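Local coordinates for protein endo-1,4-beta-mannanase (PDB 5Y6T) that probably hydrolyses internal beta-1,4-mannosidic bonds of mannans, acting as a cold-adapted endo-beta-mannanase of glycoside hydrolase family 5, at residues M24-G35 with G63-D73; S299-T309 with N334-G344. All blocks are in the same frame, centred on the assembly; numbering follows the deposited sequence. Where two conformers were deposited one is given.

Contact 1: residues M24-G35 with G63-D73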
loop_
_atom_site.group_PDB
_atom_site.type_symbol
_atom_site.label_atom_id
_atom_site.label_comp_id
_atom_site.label_asym_id
_atom_site.label_seq_id
_atom_site.Cartn_x
_atom_site.Cartn_y
_atom_site.Cartn_z
ATOM N N MET A 24 3.449 2.317 12.229
ATOM C CA MET A 24 3.963 3.060 11.092
ATOM C C MET A 24 3.227 4.402 10.984
ATOM O O MET A 24 2.061 4.466 10.575
ATOM C CB MET A 24 3.736 2.261 9.777
ATOM C CG MET A 24 4.394 0.898 9.768
ATOM S SD MET A 24 6.191 0.954 9.735
ATOM C CE MET A 24 6.573 0.825 11.493
ATOM N N SER A 25 3.922 5.483 11.313
ATOM C CA SER A 25 3.368 6.812 11.264
ATOM C C SER A 25 4.049 7.629 10.188
ATOM O O SER A 25 5.234 7.749 10.221
ATOM C CB SER A 25 3.530 7.522 12.600
ATOM O OG SER A 25 3.043 8.839 12.588
ATOM N N GLY A 26 3.322 8.076 9.184
ATOM C CA GLY A 26 3.967 8.729 8.082
ATOM C C GLY A 26 3.017 9.222 7.033
ATOM O O GLY A 26 1.878 9.531 7.337
ATOM N N MET A 27 3.536 9.435 5.838
ATOM C CA MET A 27 2.723 9.961 4.734
ATOM C C MET A 27 2.833 9.104 3.517
ATOM O O MET A 27 3.908 8.548 3.227
ATOM C CB MET A 27 3.190 11.400 4.356
ATOM C CG MET A 27 3.170 12.369 5.510
ATOM S SD MET A 27 3.518 14.047 4.849
ATOM C CE MET A 27 3.957 14.935 6.337
ATOM N N ASN A 28 1.736 9.056 2.771
ATOM C CA ASN A 28 1.829 8.695 1.407
ATOM C C ASN A 28 2.583 9.821 0.705
ATOM O O ASN A 28 2.263 10.990 0.951
ATOM C CB ASN A 28 0.455 8.589 0.766
ATOM C CG ASN A 28 -0.313 7.386 1.205
ATOM O OD1 ASN A 28 -0.263 6.367 0.542
ATOM N ND2 ASN A 28 -1.096 7.535 2.270
ATOM N N ILE A 29 3.531 9.473 -0.147
ATOM C CA ILE A 29 4.233 10.534 -0.971
ATOM C C ILE A 29 3.190 11.238 -1.878
ATOM O O ILE A 29 3.134 12.468 -1.824
ATOM C CB ILE A 29 5.523 10.097 -1.646
ATOM C CG1 ILE A 29 6.461 9.521 -0.595
ATOM C CG2 ILE A 29 6.195 11.237 -2.384
ATOM C CD1 ILE A 29 6.683 10.395 0.603
ATOM N N ALA A 30 2.359 10.544 -2.643
ATOM C CA ALA A 30 2.553 9.155 -3.117
ATOM C C ALA A 30 3.464 9.066 -4.359
ATOM O O ALA A 30 3.882 7.984 -4.776
ATOM C CB ALA A 30 1.246 8.501 -3.392
ATOM N N TRP A 31 3.812 10.217 -4.893
ATOM C CA TRP A 31 4.688 10.374 -6.033
ATOM C C TRP A 31 5.234 11.786 -6.068
ATOM O O TRP A 31 4.787 12.625 -5.340
ATOM C CB TRP A 31 4.003 10.138 -7.371
ATOM C CG TRP A 31 2.795 11.053 -7.604
ATOM C CD1 TRP A 31 2.801 12.342 -8.049
ATOM C CD2 TRP A 31 1.452 10.742 -7.282
ATOM N NE1 TRP A 31 1.511 12.825 -8.083
ATOM C CE2 TRP A 31 0.661 11.870 -7.600
ATOM C CE3 TRP A 31 0.828 9.614 -6.719
ATOM C CZ2 TRP A 31 -0.761 11.873 -7.457
ATOM C CZ3 TRP A 31 -0.573 9.626 -6.570
ATOM C CH2 TRP A 31 -1.338 10.750 -6.887
ATOM N N GLN A 32 6.250 11.980 -6.897
ATOM C CA GLN A 32 6.697 13.348 -7.291
ATOM C C GLN A 32 6.240 13.582 -8.720
ATOM O O GLN A 32 5.410 14.472 -8.986
ATOM C CB GLN A 32 8.206 13.479 -7.153
ATOM C CG GLN A 32 8.816 14.820 -7.584
ATOM C CD GLN A 32 8.345 15.999 -6.754
ATOM O OE1 GLN A 32 7.834 15.857 -5.650
ATOM N NE2 GLN A 32 8.493 17.183 -7.317
ATOM N N ASN A 33 6.781 12.798 -9.644
ATOM C CA ASN A 33 6.250 12.750 -10.995
ATOM C C ASN A 33 5.481 11.423 -11.170
ATOM O O ASN A 33 6.110 10.391 -11.343
ATOM C CB ASN A 33 7.377 12.818 -11.995
ATOM C CG ASN A 33 8.065 14.191 -12.014
ATOM O OD1 ASN A 33 7.607 15.137 -11.349
ATOM N ND2 ASN A 33 9.205 14.273 -12.723
ATOM N N TYR A 34 4.149 11.476 -11.108
ATOM C CA TYR A 34 3.338 10.267 -11.095
ATOM C C TYR A 34 3.701 9.247 -12.158
ATOM O O TYR A 34 3.679 9.539 -13.376
ATOM C CB TYR A 34 1.884 10.699 -11.267
ATOM C CG TYR A 34 0.891 9.602 -11.350
ATOM C CD1 TYR A 34 0.266 9.083 -10.199
ATOM C CD2 TYR A 34 0.474 9.142 -12.567
ATOM C CE1 TYR A 34 -0.708 8.088 -10.326
ATOM C CE2 TYR A 34 -0.498 8.156 -12.676
ATOM C CZ TYR A 34 -1.087 7.658 -11.550
ATOM O OH TYR A 34 -2.060 6.662 -11.698
ATOM N N GLY A 35 4.010 8.024 -11.719
ATOM C CA GLY A 35 4.350 6.900 -12.558
ATOM C C GLY A 35 5.696 7.036 -13.233
ATOM O O GLY A 35 6.095 6.140 -13.939
ATOM N N GLY A 63 7.798 11.410 11.664
ATOM C CA GLY A 63 7.277 10.208 11.015
ATOM C C GLY A 63 8.357 9.179 10.944
ATOM O O GLY A 63 9.582 9.486 11.027
ATOM N N ASN A 64 7.943 7.964 10.706
ATOM C CA ASN A 64 8.893 6.860 10.563
ATOM C C ASN A 64 8.717 6.011 9.343
ATOM O O ASN A 64 9.324 4.950 9.252
ATOM C CB ASN A 64 8.851 5.968 11.818
ATOM C CG ASN A 64 7.499 5.290 12.034
ATOM O OD1 ASN A 64 6.687 5.146 11.064
ATOM N ND2 ASN A 64 7.198 4.949 13.293
ATOM N N SER A 65 7.857 6.451 8.435
ATOM C CA SER A 65 7.511 5.640 7.306
ATOM C C SER A 65 6.885 6.457 6.227
ATOM O O SER A 65 6.448 7.599 6.423
ATOM C CB SER A 65 6.598 4.494 7.760
ATOM O OG SER A 65 5.459 5.019 8.433
ATOM N N LEU A 66 6.776 5.815 5.060
ATOM C CA LEU A 66 6.173 6.414 3.902
ATOM C C LEU A 66 5.663 5.360 2.938
ATOM O O LEU A 66 6.184 4.259 2.891
ATOM C CB LEU A 66 7.133 7.421 3.208
ATOM C CG LEU A 66 8.354 6.896 2.478
ATOM C CD1 LEU A 66 8.070 6.362 1.063
ATOM C CD2 LEU A 66 9.421 7.925 2.500
ATOM N N ARG A 67 4.690 5.737 2.133
ATOM C CA ARG A 67 4.154 4.894 1.069
ATOM C C ARG A 67 4.336 5.592 -0.259
ATOM O O ARG A 67 3.967 6.744 -0.415
ATOM C CB ARG A 67 2.664 4.609 1.329
ATOM C CG ARG A 67 1.959 3.706 0.310
ATOM C CD ARG A 67 0.627 3.273 0.942
ATOM N NE ARG A 67 -0.228 2.479 0.059
ATOM C CZ ARG A 67 -1.267 2.962 -0.621
ATOM N NH1 ARG A 67 -1.538 4.279 -0.700
ATOM N NH2 ARG A 67 -2.019 2.095 -1.308
ATOM N N ILE A 68 4.904 4.896 -1.218
ATOM C CA ILE A 68 5.251 5.483 -2.503
ATOM C C ILE A 68 4.878 4.532 -3.641
ATOM O O ILE A 68 4.953 3.281 -3.533
ATOM C CB ILE A 68 6.767 5.814 -2.574
ATOM C CG1 ILE A 68 7.044 6.655 -3.844
ATOM C CG2 ILE A 68 7.668 4.574 -2.471
ATOM C CD1 ILE A 68 8.311 7.479 -3.738
ATOM N N TRP A 69 4.486 5.107 -4.755
ATOM C CA TRP A 69 3.935 4.336 -5.873
ATOM C C TRP A 69 4.898 4.313 -7.037
ATOM O O TRP A 69 5.578 5.327 -7.306
ATOM C CB TRP A 69 2.643 4.944 -6.344
ATOM C CG TRP A 69 1.491 4.999 -5.389
ATOM C CD1 TRP A 69 1.475 4.682 -4.052
ATOM C CD2 TRP A 69 0.166 5.398 -5.713
ATOM N NE1 TRP A 69 0.204 4.922 -3.519
ATOM C CE2 TRP A 69 -0.607 5.351 -4.528
ATOM C CE3 TRP A 69 -0.460 5.838 -6.891
ATOM C CZ2 TRP A 69 -1.971 5.702 -4.503
ATOM C CZ3 TRP A 69 -1.801 6.162 -6.854
ATOM C CH2 TRP A 69 -2.541 6.100 -5.677
ATOM N N VAL A 70 4.864 3.218 -7.785
ATOM C CA VAL A 70 5.853 3.022 -8.872
ATOM C C VAL A 70 5.184 2.924 -10.227
ATOM O O VAL A 70 5.165 3.947 -10.937
ATOM C CB VAL A 70 6.785 1.816 -8.605
ATOM C CG1 VAL A 70 7.845 1.659 -9.685
ATOM C CG2 VAL A 70 7.427 1.903 -7.201
ATOM N N HIS A 71 4.640 1.801 -10.654
ATOM C CA HIS A 71 4.168 1.720 -12.036
ATOM C C HIS A 71 2.862 2.489 -12.293
ATOM O O HIS A 71 2.594 2.914 -13.457
ATOM C CB HIS A 71 3.907 0.285 -12.485
ATOM C CG HIS A 71 5.072 -0.643 -12.298
ATOM N ND1 HIS A 71 6.321 -0.390 -12.820
ATOM C CD2 HIS A 71 5.123 -1.883 -11.776
ATOM C CE1 HIS A 71 7.116 -1.431 -12.593
ATOM N NE2 HIS A 71 6.408 -2.350 -11.944
ATOM N N CYS A 72 2.024 2.551 -11.265
ATOM C CA CYS A 72 0.751 3.309 -11.327
ATOM C C CYS A 72 -0.162 2.684 -12.374
ATOM O O CYS A 72 -0.558 1.507 -12.244
ATOM C CB CYS A 72 1.020 4.823 -11.533
ATOM S SG CYS A 72 1.898 5.560 -10.128
ATOM N N ASP A 73 -0.419 3.348 -13.477
ATOM C CA ASP A 73 -1.302 2.798 -14.503
ATOM C C ASP A 73 -0.549 2.079 -15.632
ATOM O O ASP A 73 -1.122 1.675 -16.579
ATOM C CB ASP A 73 -2.128 3.949 -15.133
ATOM C CG ASP A 73 -1.239 5.013 -15.790
ATOM O OD1 ASP A 73 -0.028 4.878 -15.879
ATOM O OD2 ASP A 73 -1.754 6.012 -16.252
HETATM O O HOH W 1 -3.373 7.110 -14.087
HETATM O O HOH W 2 4.280 4.194 -15.149
HETATM O O HOH W 3 5.516 7.407 -9.101
#
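Met-24 lays its CB alongside the Ser-65 hydroxyl, 3.5 Å from OG. Ser-25 is gripped through its backbone: its N donates to Asn-64 OD1 (2.8 Å), while its O takes the N-H of Asn-64. That same OD1 receives the Ser-65 hydroxyl, and Asn-64 ND2 is anchored on Ile-360 O. At Gly-26 a side chain would run into Ser-65 O. Met-27 O accepts from Arg-67 N in the parallel pairing of adjacent strands in the (beta/alpha)8 barrel of family 5; helix 42-60 makes the crossover of this beta-alpha-beta unit. Asn-28 and Arg-67 run side by side: Arg-67 NH1 donates a nearly straight bond (2.7 Å) to Asn-28 OD1 in the guanidinium plane, the amide turned 88° to it. Leaving anti to N (chi1 -179°) and extended as far as NE, Arg-67 reaches salt bridges with Glu-163 and Glu-297. Ile-29 N donates to Arg-67 O, and its CG1 packs 3.9 Å from Leu-66 CD1. After a cis peptide, Ala-30 CB sits squarely over the five-membered ring of Trp-69, 3.7 Å from its centroid, and Ala-30 O accepts from Trp-69 N. Trp-31 CZ3 meets the same face, 3.7 Å from Trp-69 CZ3. Tyr-34 carries Cys-72 SG over its ring, 3.9 Å from the centroid; its OH, bonded to Asn-119, shares a water with Asp-73, held by Gly-75. Another water links Gly-35 N to Trp-69 O.

Contact 2: residues S299-T309 with N334-G344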
loop_
_atom_site.group_PDB
_atom_site.type_symbol
_atom_site.label_atom_id
_atom_site.label_comp_id
_atom_site.label_asym_id
_atom_site.label_seq_id
_atom_site.Cartn_x
_atom_site.Cartn_y
_atom_site.Cartn_z
ATOM N N SER A 299 -7.268 11.911 5.255
ATOM C CA SER A 299 -6.751 13.274 5.268
ATOM C C SER A 299 -7.773 14.122 6.025
ATOM O O SER A 299 -8.933 13.710 6.212
ATOM C CB SER A 299 -6.561 13.796 3.867
ATOM O OG SER A 299 -7.777 13.973 3.190
ATOM N N GLN A 300 -7.306 15.267 6.513
ATOM C CA GLN A 300 -8.162 16.197 7.176
ATOM C C GLN A 300 -9.166 16.782 6.151
ATOM O O GLN A 300 -10.397 16.887 6.393
ATOM C CB GLN A 300 -7.303 17.275 7.864
ATOM C CG GLN A 300 -8.155 18.279 8.685
ATOM C CD GLN A 300 -7.237 19.288 9.310
ATOM O OE1 GLN A 300 -6.560 18.979 10.287
ATOM N NE2 GLN A 300 -7.174 20.471 8.755
ATOM N N SER A 301 -8.625 17.191 5.019
ATOM C CA SER A 301 -9.455 17.742 3.931
ATOM C C SER A 301 -10.468 16.736 3.425
ATOM O O SER A 301 -11.559 17.107 2.971
ATOM C CB SER A 301 -8.652 18.285 2.750
ATOM O OG SER A 301 -7.726 17.361 2.233
ATOM N N GLY A 302 -10.072 15.464 3.451
ATOM C CA GLY A 302 -10.981 14.409 3.055
ATOM C C GLY A 302 -11.676 13.760 4.193
ATOM O O GLY A 302 -12.112 12.601 4.085
ATOM N N GLY A 303 -11.830 14.481 5.305
ATOM C CA GLY A 303 -12.605 14.031 6.395
ATOM C C GLY A 303 -13.924 14.778 6.637
ATOM O O GLY A 303 -14.471 15.432 5.765
ATOM N N ASP A 304 -14.400 14.663 7.848
ATOM C CA ASP A 304 -15.733 15.153 8.249
ATOM C C ASP A 304 -15.618 16.389 9.134
ATOM O O ASP A 304 -16.607 16.729 9.837
ATOM C CB ASP A 304 -16.514 14.022 8.983
ATOM C CG ASP A 304 -15.928 13.666 10.338
ATOM O OD1 ASP A 304 -14.763 14.038 10.636
ATOM O OD2 ASP A 304 -16.630 12.919 11.043
ATOM N N GLY A 305 -14.422 17.011 9.134
ATOM C CA GLY A 305 -14.107 18.145 10.056
ATOM C C GLY A 305 -13.152 17.844 11.213
ATOM O O GLY A 305 -12.575 18.761 11.810
ATOM N N ARG A 306 -12.959 16.559 11.576
ATOM C CA ARG A 306 -12.068 16.233 12.625
ATOM C C ARG A 306 -10.647 16.628 12.164
ATOM O O ARG A 306 -10.360 16.730 10.997
ATOM C CB ARG A 306 -12.110 14.755 13.003
ATOM C CG ARG A 306 -11.706 13.804 11.896
ATOM C CD ARG A 306 -12.062 12.354 12.248
ATOM N NE ARG A 306 -13.510 12.224 12.367
ATOM C CZ ARG A 306 -14.159 11.458 13.228
ATOM N NH1 ARG A 306 -13.521 10.632 14.033
ATOM N NH2 ARG A 306 -15.483 11.473 13.219
ATOM N N SER A 307 -9.753 16.859 13.113
ATOM C CA SER A 307 -8.448 17.366 12.769
ATOM C C SER A 307 -7.528 16.202 12.410
ATOM O O SER A 307 -7.764 15.047 12.839
ATOM C CB SER A 307 -7.803 18.103 13.907
ATOM O OG SER A 307 -7.483 17.215 14.921
ATOM N N ILE A 308 -6.464 16.548 11.694
ATOM C CA ILE A 308 -5.392 15.586 11.388
ATOM C C ILE A 308 -4.846 14.916 12.666
ATOM O O ILE A 308 -4.522 13.710 12.701
ATOM C CB ILE A 308 -4.242 16.264 10.612
ATOM C CG1 ILE A 308 -3.326 15.170 10.000
ATOM C CG2 ILE A 308 -3.442 17.273 11.481
ATOM C CD1 ILE A 308 -3.897 14.565 8.745
ATOM N N THR A 309 -4.730 15.670 13.758
ATOM C CA THR A 309 -4.226 15.098 15.005
ATOM C C THR A 309 -5.211 14.084 15.566
ATOM O O THR A 309 -4.807 13.068 16.124
ATOM C CB THR A 309 -3.906 16.252 15.982
ATOM O OG1 THR A 309 -2.775 16.979 15.448
ATOM C CG2 THR A 309 -3.594 15.747 17.338
ATOM N N ASN A 334 -8.698 15.810 -2.025
ATOM C CA ASN A 334 -8.551 15.190 -0.737
ATOM C C ASN A 334 -7.108 15.090 -0.217
ATOM O O ASN A 334 -6.870 14.396 0.746
ATOM C CB ASN A 334 -9.253 13.889 -0.701
ATOM C CG ASN A 334 -10.770 14.047 -0.595
ATOM O OD1 ASN A 334 -11.330 15.160 -0.337
ATOM N ND2 ASN A 334 -11.435 12.933 -0.692
ATOM N N ALA A 335 -6.180 15.838 -0.793
ATOM C CA ALA A 335 -4.875 15.921 -0.247
ATOM C C ALA A 335 -4.770 17.119 0.695
ATOM O O ALA A 335 -5.152 18.261 0.338
ATOM C CB ALA A 335 -3.849 16.002 -1.359
ATOM N N ASP A 336 -4.235 16.873 1.880
ATOM C CA ASP A 336 -3.774 17.933 2.747
ATOM C C ASP A 336 -2.461 18.530 2.319
ATOM O O ASP A 336 -1.673 17.916 1.580
ATOM C CB ASP A 336 -3.615 17.344 4.165
ATOM C CG ASP A 336 -4.916 17.003 4.809
ATOM O OD1 ASP A 336 -6.019 17.523 4.392
ATOM O OD2 ASP A 336 -4.864 16.195 5.777
ATOM N N SER A 337 -2.148 19.706 2.811
ATOM C CA SER A 337 -0.807 20.208 2.700
ATOM C C SER A 337 0.185 19.345 3.517
ATOM O O SER A 337 -0.212 18.688 4.501
ATOM C CB SER A 337 -0.735 21.675 3.193
ATOM O OG SER A 337 -0.881 21.713 4.594
ATOM N N PHE A 338 1.459 19.381 3.139
ATOM C CA PHE A 338 2.512 18.726 3.926
ATOM C C PHE A 338 2.446 19.259 5.380
ATOM O O PHE A 338 2.540 18.503 6.365
ATOM C CB PHE A 338 3.881 18.967 3.324
ATOM C CG PHE A 338 4.933 18.178 3.972
ATOM C CD1 PHE A 338 5.534 18.631 5.157
ATOM C CD2 PHE A 338 5.336 16.971 3.443
ATOM C CE1 PHE A 338 6.541 17.853 5.785
ATOM C CE2 PHE A 338 6.330 16.225 4.060
ATOM C CZ PHE A 338 6.907 16.655 5.241
ATOM N N ALA A 339 2.312 20.596 5.516
ATOM C CA ALA A 339 2.329 21.230 6.858
ATOM C C ALA A 339 1.215 20.685 7.765
ATOM O O ALA A 339 1.407 20.444 8.947
ATOM C CB ALA A 339 2.196 22.748 6.746
ATOM N N THR A 340 0.052 20.474 7.180
ATOM C CA THR A 340 -1.037 19.913 7.954
ATOM C C THR A 340 -0.691 18.481 8.392
ATOM O O THR A 340 -0.845 18.101 9.567
ATOM C CB THR A 340 -2.370 19.993 7.155
ATOM O OG1 THR A 340 -2.771 21.359 7.064
ATOM C CG2 THR A 340 -3.513 19.179 7.794
ATOM N N GLN A 341 -0.268 17.670 7.449
ATOM C CA GLN A 341 0.092 16.279 7.765
ATOM C C GLN A 341 1.202 16.215 8.813
ATOM O O GLN A 341 1.164 15.338 9.709
ATOM C CB GLN A 341 0.490 15.529 6.509
ATOM C CG GLN A 341 -0.706 15.376 5.572
ATOM C CD GLN A 341 -0.331 14.971 4.158
ATOM O OE1 GLN A 341 -0.131 13.809 3.901
ATOM N NE2 GLN A 341 -0.125 15.932 3.306
ATOM N N ALA A 342 2.189 17.093 8.693
ATOM C CA ALA A 342 3.259 17.177 9.687
ATOM C C ALA A 342 2.659 17.299 11.095
ATOM O O ALA A 342 3.242 16.798 12.000
ATOM C CB ALA A 342 4.192 18.342 9.418
ATOM N N GLN A 343 1.547 18.007 11.293
ATOM C CA GLN A 343 0.992 18.158 12.678
ATOM C C GLN A 343 0.634 16.801 13.256
ATOM O O GLN A 343 0.774 16.533 14.446
ATOM C CB GLN A 343 -0.193 19.096 12.724
ATOM C CG GLN A 343 0.115 20.505 12.242
ATOM C CD GLN A 343 -1.193 21.330 12.265
ATOM O OE1 GLN A 343 -2.119 21.069 11.525
ATOM N NE2 GLN A 343 -1.279 22.239 13.192
ATOM N N GLY A 344 0.107 15.921 12.428
ATOM C CA GLY A 344 -0.164 14.584 12.919
ATOM C C GLY A 344 1.033 13.776 13.224
ATOM O O GLY A 344 1.004 13.060 14.201
HETATM O O HOH W 4 -5.029 20.564 11.765
#
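Ile-308 drops as a knob into the hole formed by Thr-340, Gln-341, Gln-343 and Gly-344, joining the start of helix 308-317 to helix 338-348. Its CB lies 4.1 Å from Thr-340 CG2. The CG2 branch comes within 3.3 Å of Thr-340 O and also meets Gln-343 CB. CG1, anti to the backbone N (chi1 -166°), passes Thr-340 O and Gln-341 CA, and the CD1 tip slides past Asp-336 to stop 3.5 Å from its OD2.

That carboxylate binds the first two residues of the type I turn from Gln-300 to Gly-303. OD2 takes Gln-300 N (2.7 Å) and OD1 takes Ser-301 N (2.7 Å), both on syn lone pairs, while the Ser-301 hydroxyl reaches OD1 from above the carboxylate plane, 38° out of it. Beside it, Ser-299 OG donates to Asn-334 O (2.6 Å) and accepts from Gly-302 N, an ST motif. Gln-300 extends across Thr-340 CG2 so that OE1 accepts from Ile-308 N and from a water shared with Gln-343 OE1. An alanine in place of Asp-336 would take away the acceptors of Gln-300 N, Ser-301 N and the Ser-301 hydroxyl and would probably leave the turn freer to shift against the loop before helix 338-348. Two backbone N-H groups and a hydroxyl converge on this buried carboxylate and, with no basic side chain across the contact, probably steady its negative charge.

How the contacts relate
Contact 1 is central, its midpoint about 9 Å from the chain centre, whereas contact 2 lies about 19 Å out; their centres are about 16 Å apart. They meet at Met-27, whose CE packs 3.5 Å from Gln-341 CB and equally close to Phe-338 CE2. Strand 322-325 connects them too, bonding through Ser-325 to the backbone of Asn-28 and to the Gln-341 side chain. Glu-297 closes strand 293-297, where family 5 enzymes usually carry their nucleophile, and 299-309 follows directly. Bound Tris, probably from the crystallisation liquor, comes at nearest atoms about 4 Å from the Trp-69 side chain and about 5 Å from that of Asn-334, consistent with these two ends bordering the substrate cleft.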